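Local atomic coordinates of B-agarase (Saccharophagus degradans, PDB entry 4BQ2), a protein that probably cleaves agarose as an exo-acting beta-agarase of glycoside hydrolase family 50, taking short sugar units from the chain end. Residues G202-F207 and Y376-A381; A342-W347 and P705-A710. One frame throughout, in Å; residues are numbered along the deposited sequence.

Contact 1. Residues G202-F207 and Y376-A381; sequences GLVDEF and YSFYSA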
ATOM      1  N   GLY A 202      -9.222 -16.534  19.661  1.00 23.30           N
ATOM      2  CA  GLY A 202     -10.636 -16.416  19.325  1.00 22.81           C
ATOM      3  C   GLY A 202     -10.950 -15.077  18.698  1.00 22.91           C
ATOM      4  O   GLY A 202     -11.967 -14.455  19.010  1.00 21.92           O
ATOM      5  N   LEU A 203     -10.072 -14.644  17.792  1.00 21.71           N
ATOM      6  CA  LEU A 203     -10.247 -13.359  17.101  1.00 22.21           C
ATOM      7  C   LEU A 203     -11.381 -13.337  16.080  1.00 21.40           C
ATOM      8  O   LEU A 203     -12.038 -12.332  15.915  1.00 22.91           O
ATOM      9  CB  LEU A 203      -8.947 -13.003  16.373  1.00 21.60           C
ATOM     10  CG  LEU A 203      -7.744 -12.875  17.305  1.00 22.83           C
ATOM     11  CD1 LEU A 203      -6.469 -12.531  16.523  1.00 21.68           C
ATOM     12  CD2 LEU A 203      -8.041 -11.888  18.434  1.00 23.16           C
ATOM     13  N   VAL A 204     -11.572 -14.461  15.388  1.00 22.11           N
ATOM     14  CA  VAL A 204     -12.422 -14.539  14.202  1.00 23.47           C
ATOM     15  C   VAL A 204     -13.618 -15.466  14.411  1.00 21.67           C
ATOM     16  O   VAL A 204     -13.476 -16.576  14.928  1.00 22.46           O
ATOM     17  CB  VAL A 204     -11.612 -15.064  12.979  1.00 23.34           C
ATOM     18  CG1 VAL A 204     -12.350 -14.758  11.690  1.00 23.83           C
ATOM     19  CG2 VAL A 204     -10.197 -14.482  12.945  1.00 23.10           C
ATOM     20  N   ASP A 205     -14.791 -14.987  14.021  1.00 19.32           N
ATOM     21  CA  ASP A 205     -16.005 -15.786  14.014  1.00 19.15           C
ATOM     22  C   ASP A 205     -16.175 -16.585  12.700  1.00 20.26           C
ATOM     23  O   ASP A 205     -15.241 -16.633  11.881  1.00 20.35           O
ATOM     24  CB  ASP A 205     -17.209 -14.906  14.366  1.00 18.49           C
ATOM     25  CG  ASP A 205     -17.634 -13.981  13.239  1.00 19.39           C
ATOM     26  OD1 ASP A 205     -17.115 -14.070  12.076  1.00 20.41           O
ATOM     27  OD2 ASP A 205     -18.530 -13.173  13.520  1.00 18.20           O
ATOM     28  N   GLU A 206     -17.333 -17.226  12.482  1.00 19.84           N
ATOM     29  CA  GLU A 206     -17.457 -18.128  11.333  1.00 22.32           C
ATOM     30  C   GLU A 206     -17.546 -17.361   9.992  1.00 20.11           C
ATOM     31  O   GLU A 206     -17.344 -17.965   8.944  1.00 19.22           O
ATOM     32  CB  GLU A 206     -18.658 -19.097  11.466  1.00 22.88           C
ATOM     33  CG  GLU A 206     -20.008 -18.397  11.501  1.00 25.84           C
ATOM     34  CD  GLU A 206     -20.455 -18.044  12.913  1.00 33.76           C
ATOM     35  OE1 GLU A 206     -19.600 -17.632  13.759  1.00 34.27           O
ATOM     36  OE2 GLU A 206     -21.676 -18.178  13.167  1.00 32.21           O
ATOM     37  N   PHE A 207     -17.820 -16.057  10.066  1.00 20.02           N
ATOM     38  CA  PHE A 207     -17.986 -15.155   8.904  1.00 18.48           C
ATOM     39  C   PHE A 207     -16.681 -14.382   8.615  1.00 19.89           C
ATOM     40  O   PHE A 207     -16.624 -13.524   7.710  1.00 18.76           O
ATOM     41  CB  PHE A 207     -19.137 -14.164   9.163  1.00 20.56           C
ATOM     42  CG  PHE A 207     -20.461 -14.826   9.431  1.00 22.46           C
ATOM     43  CD1 PHE A 207     -21.135 -15.520   8.412  1.00 22.61           C
ATOM     44  CD2 PHE A 207     -21.031 -14.783  10.714  1.00 23.14           C
ATOM     45  CE1 PHE A 207     -22.344 -16.151   8.670  1.00 24.28           C
ATOM     46  CE2 PHE A 207     -22.263 -15.388  10.968  1.00 24.30           C
ATOM     47  CZ  PHE A 207     -22.913 -16.080   9.957  1.00 25.03           C
ATOM     48  N   TYR A 376      -7.396 -19.764   4.670  1.00 19.87           N
ATOM     49  CA  TYR A 376      -8.829 -19.868   4.423  1.00 19.69           C
ATOM     50  C   TYR A 376      -9.351 -18.510   4.004  1.00 18.87           C
ATOM     51  O   TYR A 376      -8.936 -17.486   4.553  1.00 18.43           O
ATOM     52  CB  TYR A 376      -9.592 -20.396   5.658  1.00 20.51           C
ATOM     53  CG  TYR A 376     -11.065 -20.728   5.403  1.00 20.44           C
ATOM     54  CD1 TYR A 376     -11.419 -21.929   4.795  1.00 21.79           C
ATOM     55  CD2 TYR A 376     -12.082 -19.843   5.770  1.00 20.37           C
ATOM     56  CE1 TYR A 376     -12.746 -22.261   4.558  1.00 21.45           C
ATOM     57  CE2 TYR A 376     -13.420 -20.155   5.530  1.00 21.15           C
ATOM     58  CZ  TYR A 376     -13.741 -21.384   4.929  1.00 21.76           C
ATOM     59  OH  TYR A 376     -15.052 -21.743   4.666  1.00 20.99           O
ATOM     60  N   SER A 377     -10.213 -18.504   2.988  1.00 18.47           N
ATOM     61  CA  SER A 377     -10.863 -17.278   2.539  1.00 17.80           C
ATOM     62  C   SER A 377     -12.291 -17.198   3.067  1.00 17.87           C
ATOM     63  O   SER A 377     -13.221 -17.794   2.496  1.00 18.82           O
ATOM     64  CB  SER A 377     -10.856 -17.166   0.995  1.00 18.71           C
ATOM     65  OG  SER A 377     -11.553 -15.970   0.642  1.00 17.76           O
ATOM     66  N   PHE A 378     -12.466 -16.465   4.160  1.00 17.85           N
ATOM     67  CA  PHE A 378     -13.795 -16.215   4.701  1.00 18.67           C
ATOM     68  C   PHE A 378     -14.683 -15.434   3.709  1.00 17.55           C
ATOM     69  O   PHE A 378     -15.882 -15.720   3.581  1.00 17.17           O
ATOM     70  CB  PHE A 378     -13.701 -15.507   6.047  1.00 19.12           C
ATOM     71  CG  PHE A 378     -13.212 -16.406   7.145  1.00 20.54           C
ATOM     72  CD1 PHE A 378     -14.105 -17.250   7.820  1.00 20.61           C
ATOM     73  CD2 PHE A 378     -11.860 -16.426   7.495  1.00 21.14           C
ATOM     74  CE1 PHE A 378     -13.634 -18.096   8.832  1.00 22.23           C
ATOM     75  CE2 PHE A 378     -11.400 -17.263   8.504  1.00 21.66           C
ATOM     76  CZ  PHE A 378     -12.285 -18.095   9.162  1.00 21.48           C
ATOM     77  N   TYR A 379     -14.094 -14.470   3.009  1.00 15.39           N
ATOM     78  CA  TYR A 379     -14.843 -13.721   1.970  1.00 16.05           C
ATOM     79  C   TYR A 379     -15.432 -14.681   0.918  1.00 15.90           C
ATOM     80  O   TYR A 379     -16.620 -14.616   0.593  1.00 17.09           O
ATOM     81  CB  TYR A 379     -13.942 -12.647   1.308  1.00 16.19           C
ATOM     82  CG  TYR A 379     -14.648 -11.782   0.284  1.00 16.64           C
ATOM     83  CD1 TYR A 379     -15.361 -10.657   0.666  1.00 16.41           C
ATOM     84  CD2 TYR A 379     -14.595 -12.092  -1.079  1.00 17.37           C
ATOM     85  CE1 TYR A 379     -16.011  -9.860  -0.267  1.00 16.38           C
ATOM     86  CE2 TYR A 379     -15.247 -11.303  -2.023  1.00 18.20           C
ATOM     87  CZ  TYR A 379     -15.956 -10.192  -1.605  1.00 17.81           C
ATOM     88  OH  TYR A 379     -16.597  -9.413  -2.540  1.00 18.39           O
ATOM     89  N   SER A 380     -14.606 -15.572   0.386  1.00 16.21           N
ATOM     90  CA  SER A 380     -15.082 -16.556  -0.600  1.00 17.43           C
ATOM     91  C   SER A 380     -16.214 -17.432  -0.023  1.00 18.16           C
ATOM     92  O   SER A 380     -17.259 -17.648  -0.686  1.00 17.79           O
ATOM     93  CB  SER A 380     -13.916 -17.409  -1.103  1.00 18.49           C
ATOM     94  OG  SER A 380     -14.312 -18.201  -2.209  1.00 21.45           O
ATOM     95  N   ALA A 381     -16.040 -17.866   1.229  1.00 17.39           N
ATOM     96  CA  ALA A 381     -17.050 -18.657   1.921  1.00 17.49           C
ATOM     97  C   ALA A 381     -18.339 -17.844   2.027  1.00 16.76           C
ATOM     98  O   ALA A 381     -19.412 -18.363   1.798  1.00 17.35           O
ATOM     99  CB  ALA A 381     -16.536 -19.109   3.304  1.00 18.20           C
TER
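Two backbone amides grip D205 OD1, in a turn whose D205, E206 and F207 carbonyls face the side chain of F378. F207 N donates to D205 OD1 over 2.9 Å, closing an Asx turn, and arrives well above the carboxylate plane, 54° out of it; Q209 N is the second donor. Within this turn E206 lays its CG 3.7 Å above the centre of the F207 ring. The carbonyls meet F378 in different ways. E206 O sits at the ring edge, near its plane, 3.5 Å from F378 CD1, while D205 O comes obliquely to within 3.7 Å of F378 CE1. F207 O is nearer the backbone end of the side chain, 3.9 Å from F378 CB. With no hydrogen bond running directly between 202-207 and 376-381, two of these oxygens have polar partners further along helix 378-387: R385 NH1 is hydrogen-bonded to E206 O and N382 ND2 to F207 O. The helix thus takes hold of the loop that leads from strand 180-191 of the CBM-like domain to helix 222-235. F378 itself fills a slot between two side chains. V204 CG1 lies over one face, offset toward the rim and 4.2 Å from F378 CE2. On the opposite face Y376 presents the edge of its own ring, CD2 standing 3.6 Å above the centre of the F378 ring. F378 reaches the slot with CG beside its backbone N and anti to the carbonyl carbon (chi1 -72°). Just ahead of it S377 is the N-cap: its OG accepts from S380 N at 3.1 Å in a fairly straight bond (161°), and S294 OG is hydrogen-bonded to the same hydroxyl.

Contact 2. Residues A342-W347 and P705-A710; sequences AAMFNW and PLTGRA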
ATOM      1  N   ALA A 342      -3.462 -20.900  14.618  1.00 26.15           N
ATOM      2  CA  ALA A 342      -4.667 -21.740  14.735  1.00 25.71           C
ATOM      3  C   ALA A 342      -5.647 -21.280  15.807  1.00 25.83           C
ATOM      4  O   ALA A 342      -6.864 -21.301  15.583  1.00 23.27           O
ATOM      5  CB  ALA A 342      -4.295 -23.208  14.916  1.00 28.67           C
ATOM      6  N   ALA A 343      -5.133 -20.835  16.958  1.00 24.87           N
ATOM      7  CA  ALA A 343      -6.009 -20.410  18.052  1.00 24.41           C
ATOM      8  C   ALA A 343      -6.770 -19.104  17.762  1.00 23.25           C
ATOM      9  O   ALA A 343      -7.677 -18.732  18.501  1.00 21.31           O
ATOM     10  CB  ALA A 343      -5.237 -20.312  19.385  1.00 23.75           C
ATOM     11  N   MET A 344      -6.403 -18.393  16.696  1.00 22.98           N
ATOM     12  CA  MET A 344      -7.132 -17.170  16.362  1.00 22.06           C
ATOM     13  C   MET A 344      -8.514 -17.454  15.838  1.00 21.52           C
ATOM     14  O   MET A 344      -9.362 -16.553  15.832  1.00 21.59           O
ATOM     15  CB  MET A 344      -6.406 -16.336  15.306  1.00 21.83           C
ATOM     16  CG  MET A 344      -4.971 -16.019  15.653  1.00 21.17           C
ATOM     17  SD  MET A 344      -4.181 -15.237  14.228  1.00 23.07           S
ATOM     18  CE  MET A 344      -2.797 -14.512  15.129  1.00 22.83           C
ATOM     19  N   PHE A 345      -8.750 -18.692  15.395  1.00 21.97           N
ATOM     20  CA  PHE A 345      -9.992 -19.006  14.653  1.00 23.56           C
ATOM     21  C   PHE A 345     -11.041 -19.755  15.442  1.00 24.52           C
ATOM     22  O   PHE A 345     -10.776 -20.879  15.899  1.00 24.64           O
ATOM     23  CB  PHE A 345      -9.679 -19.733  13.337  1.00 22.72           C
ATOM     24  CG  PHE A 345      -8.719 -18.965  12.463  1.00 24.67           C
ATOM     25  CD1 PHE A 345      -9.181 -17.904  11.661  1.00 23.31           C
ATOM     26  CD2 PHE A 345      -7.362 -19.254  12.484  1.00 23.23           C
ATOM     27  CE1 PHE A 345      -8.287 -17.169  10.877  1.00 22.76           C
ATOM     28  CE2 PHE A 345      -6.467 -18.517  11.703  1.00 24.82           C
ATOM     29  CZ  PHE A 345      -6.934 -17.483  10.898  1.00 22.97           C
ATOM     30  N   ASN A 346     -12.232 -19.156  15.575  1.00 22.77           N
ATOM     31  CA  ASN A 346     -13.294 -19.808  16.344  1.00 24.16           C
ATOM     32  C   ASN A 346     -13.927 -20.939  15.535  1.00 25.21           C
ATOM     33  O   ASN A 346     -14.487 -21.876  16.109  1.00 22.65           O
ATOM     34  CB  ASN A 346     -14.389 -18.837  16.797  1.00 23.92           C
ATOM     35  CG  ASN A 346     -14.003 -18.024  18.033  1.00 24.98           C
ATOM     36  OD1 ASN A 346     -13.032 -18.312  18.707  1.00 27.65           O
ATOM     37  ND2 ASN A 346     -14.759 -16.988  18.297  1.00 26.64           N
ATOM     38  N   TRP A 347     -13.859 -20.838  14.206  1.00 23.37           N
ATOM     39  CA  TRP A 347     -14.453 -21.867  13.348  1.00 25.93           C
ATOM     40  C   TRP A 347     -13.663 -22.037  12.077  1.00 26.31           C
ATOM     41  O   TRP A 347     -13.431 -21.063  11.355  1.00 25.04           O
ATOM     42  CB  TRP A 347     -15.895 -21.491  12.988  1.00 25.72           C
ATOM     43  CG  TRP A 347     -16.583 -22.455  12.026  1.00 27.95           C
ATOM     44  CD1 TRP A 347     -17.283 -23.579  12.367  1.00 28.19           C
ATOM     45  CD2 TRP A 347     -16.652 -22.364  10.583  1.00 27.36           C
ATOM     46  NE1 TRP A 347     -17.790 -24.188  11.237  1.00 29.55           N
ATOM     47  CE2 TRP A 347     -17.416 -23.467  10.132  1.00 29.82           C
ATOM     48  CE3 TRP A 347     -16.153 -21.453   9.635  1.00 26.54           C
ATOM     49  CZ2 TRP A 347     -17.696 -23.686   8.763  1.00 29.04           C
ATOM     50  CZ3 TRP A 347     -16.421 -21.667   8.289  1.00 28.81           C
ATOM     51  CH2 TRP A 347     -17.189 -22.778   7.863  1.00 29.35           C
ATOM     52  N   PRO A 705      -8.207  -9.560   5.194  1.00 18.91           N
ATOM     53  CA  PRO A 705      -8.571 -10.389   6.347  1.00 18.81           C
ATOM     54  C   PRO A 705      -8.150  -9.763   7.677  1.00 18.52           C
ATOM     55  O   PRO A 705      -7.102  -9.138   7.765  1.00 18.33           O
ATOM     56  CB  PRO A 705      -7.799 -11.673   6.101  1.00 18.60           C
ATOM     57  CG  PRO A 705      -7.727 -11.772   4.595  1.00 19.57           C
ATOM     58  CD  PRO A 705      -7.520 -10.355   4.148  1.00 19.88           C
ATOM     59  N   LEU A 706      -8.997  -9.897   8.690  1.00 19.45           N
ATOM     60  CA  LEU A 706      -8.723  -9.375  10.026  1.00 21.14           C
ATOM     61  C   LEU A 706      -7.362  -9.835  10.586  1.00 20.56           C
ATOM     62  O   LEU A 706      -6.665  -9.083  11.266  1.00 21.84           O
ATOM     63  CB  LEU A 706      -9.844  -9.829  10.969  1.00 22.71           C
ATOM     64  CG  LEU A 706      -9.814  -9.310  12.410  1.00 24.30           C
ATOM     65  CD1 LEU A 706     -10.216  -7.854  12.509  1.00 25.28           C
ATOM     66  CD2 LEU A 706     -10.737 -10.144  13.271  1.00 24.75           C
ATOM     67  N   THR A 707      -7.010 -11.074  10.287  1.00 19.76           N
ATOM     68  CA  THR A 707      -5.796 -11.699  10.783  1.00 19.90           C
ATOM     69  C   THR A 707      -4.685 -11.701   9.752  1.00 19.57           C
ATOM     70  O   THR A 707      -3.727 -12.486   9.860  1.00 20.61           O
ATOM     71  CB  THR A 707      -6.068 -13.147  11.238  1.00 19.62           C
ATOM     72  OG1 THR A 707      -6.738 -13.877  10.188  1.00 20.46           O
ATOM     73  CG2 THR A 707      -6.925 -13.110  12.504  1.00 18.37           C
ATOM     74  N   GLY A 708      -4.783 -10.794   8.786  1.00 21.17           N
ATOM     75  CA  GLY A 708      -3.748 -10.663   7.763  1.00 21.02           C
ATOM     76  C   GLY A 708      -3.939 -11.438   6.471  1.00 20.42           C
ATOM     77  O   GLY A 708      -4.259 -12.621   6.474  1.00 19.71           O
ATOM     78  N   ARG A 709      -3.706 -10.779   5.335  1.00 20.33           N
ATOM     79  CA  ARG A 709      -3.679 -11.523   4.074  1.00 19.54           C
ATOM     80  C   ARG A 709      -2.469 -12.460   4.126  1.00 20.33           C
ATOM     81  O   ARG A 709      -1.448 -12.127   4.718  1.00 20.82           O
ATOM     82  CB  ARG A 709      -3.620 -10.586   2.854  1.00 19.64           C
ATOM     83  CG  ARG A 709      -2.301  -9.818   2.703  1.00 20.01           C
ATOM     84  CD  ARG A 709      -2.356  -8.845   1.516  1.00 20.47           C
ATOM     85  NE  ARG A 709      -1.116  -8.082   1.381  1.00 20.02           N
ATOM     86  CZ  ARG A 709      -0.817  -7.309   0.340  1.00 21.00           C
ATOM     87  NH1 ARG A 709      -1.716  -7.151  -0.644  1.00 19.02           N
ATOM     88  NH2 ARG A 709       0.365  -6.686   0.299  1.00 20.44           N
ATOM     89  N   ALA A 710      -2.619 -13.647   3.558  1.00 19.12           N
ATOM     90  CA  ALA A 710      -1.570 -14.680   3.589  1.00 20.98           C
ATOM     91  C   ALA A 710      -0.180 -14.180   3.107  1.00 21.70           C
ATOM     92  O   ALA A 710       0.866 -14.547   3.667  1.00 20.16           O
ATOM     93  CB  ALA A 710      -2.042 -15.907   2.792  1.00 19.84           C
TER
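M344 and F345 approach T707 with different branches of its side chain in play. The thioether of M344 runs alongside T707, the two side chains passing each other in opposite directions, and SD comes 3.9 Å from the methyl CG2. F345 instead crosses T707 at a slant: its CE1 and CZ atoms are both 3.7 Å from T707 OG1, which meets the ring neither squarely over the face nor at the edge. The split follows from T707 chi1 (52°), which lodges OG1 between the backbone N and the carbonyl carbon and turns CG2 toward the sulfur. M344 reaches that methyl because its chain is extended beyond CG; its CB meanwhile covers part of one face of the F345 ring, 4.1 Å above the plane. Both segments contain a type I beta turn, A342 to F345 and P705 to G708, the second closed by G708 N donating to P705 O at 3.0 Å. That second turn belongs to the loop following strand 693-699, which lies between strands 280-287 and 648-652 and is parallel to both, consistent with the closing strand of the (beta/alpha)8 barrel expected in this family. Hydrogen bonds tie the second half of that turn to its surroundings: T296 OG1 pairs with T707 OG1 and also with G708 O, and R341 NH1 donates to T707 O.

In the fold
The centres of contacts 1 and 2 are about 7 Å apart, and the loop 202-207 runs directly along 342-347. Backbone pairs fasten these two segments: G202 N lies 2.9 Å from A343 O, and V204 O 2.9 Å from N346 N, both probable hydrogen bonds. V204 serves both contacts, its other methyl CG2 packing 3.6 Å from T707 CG2 of contact 2. F345 also touches F378. The segment that follows strand 180-191 is thereby packed against the start of helix 378-387 and against the loops 342-347 and 705-710. None of the calcium ligands, D7, E9, S37, K38 and D185, belongs to either contact.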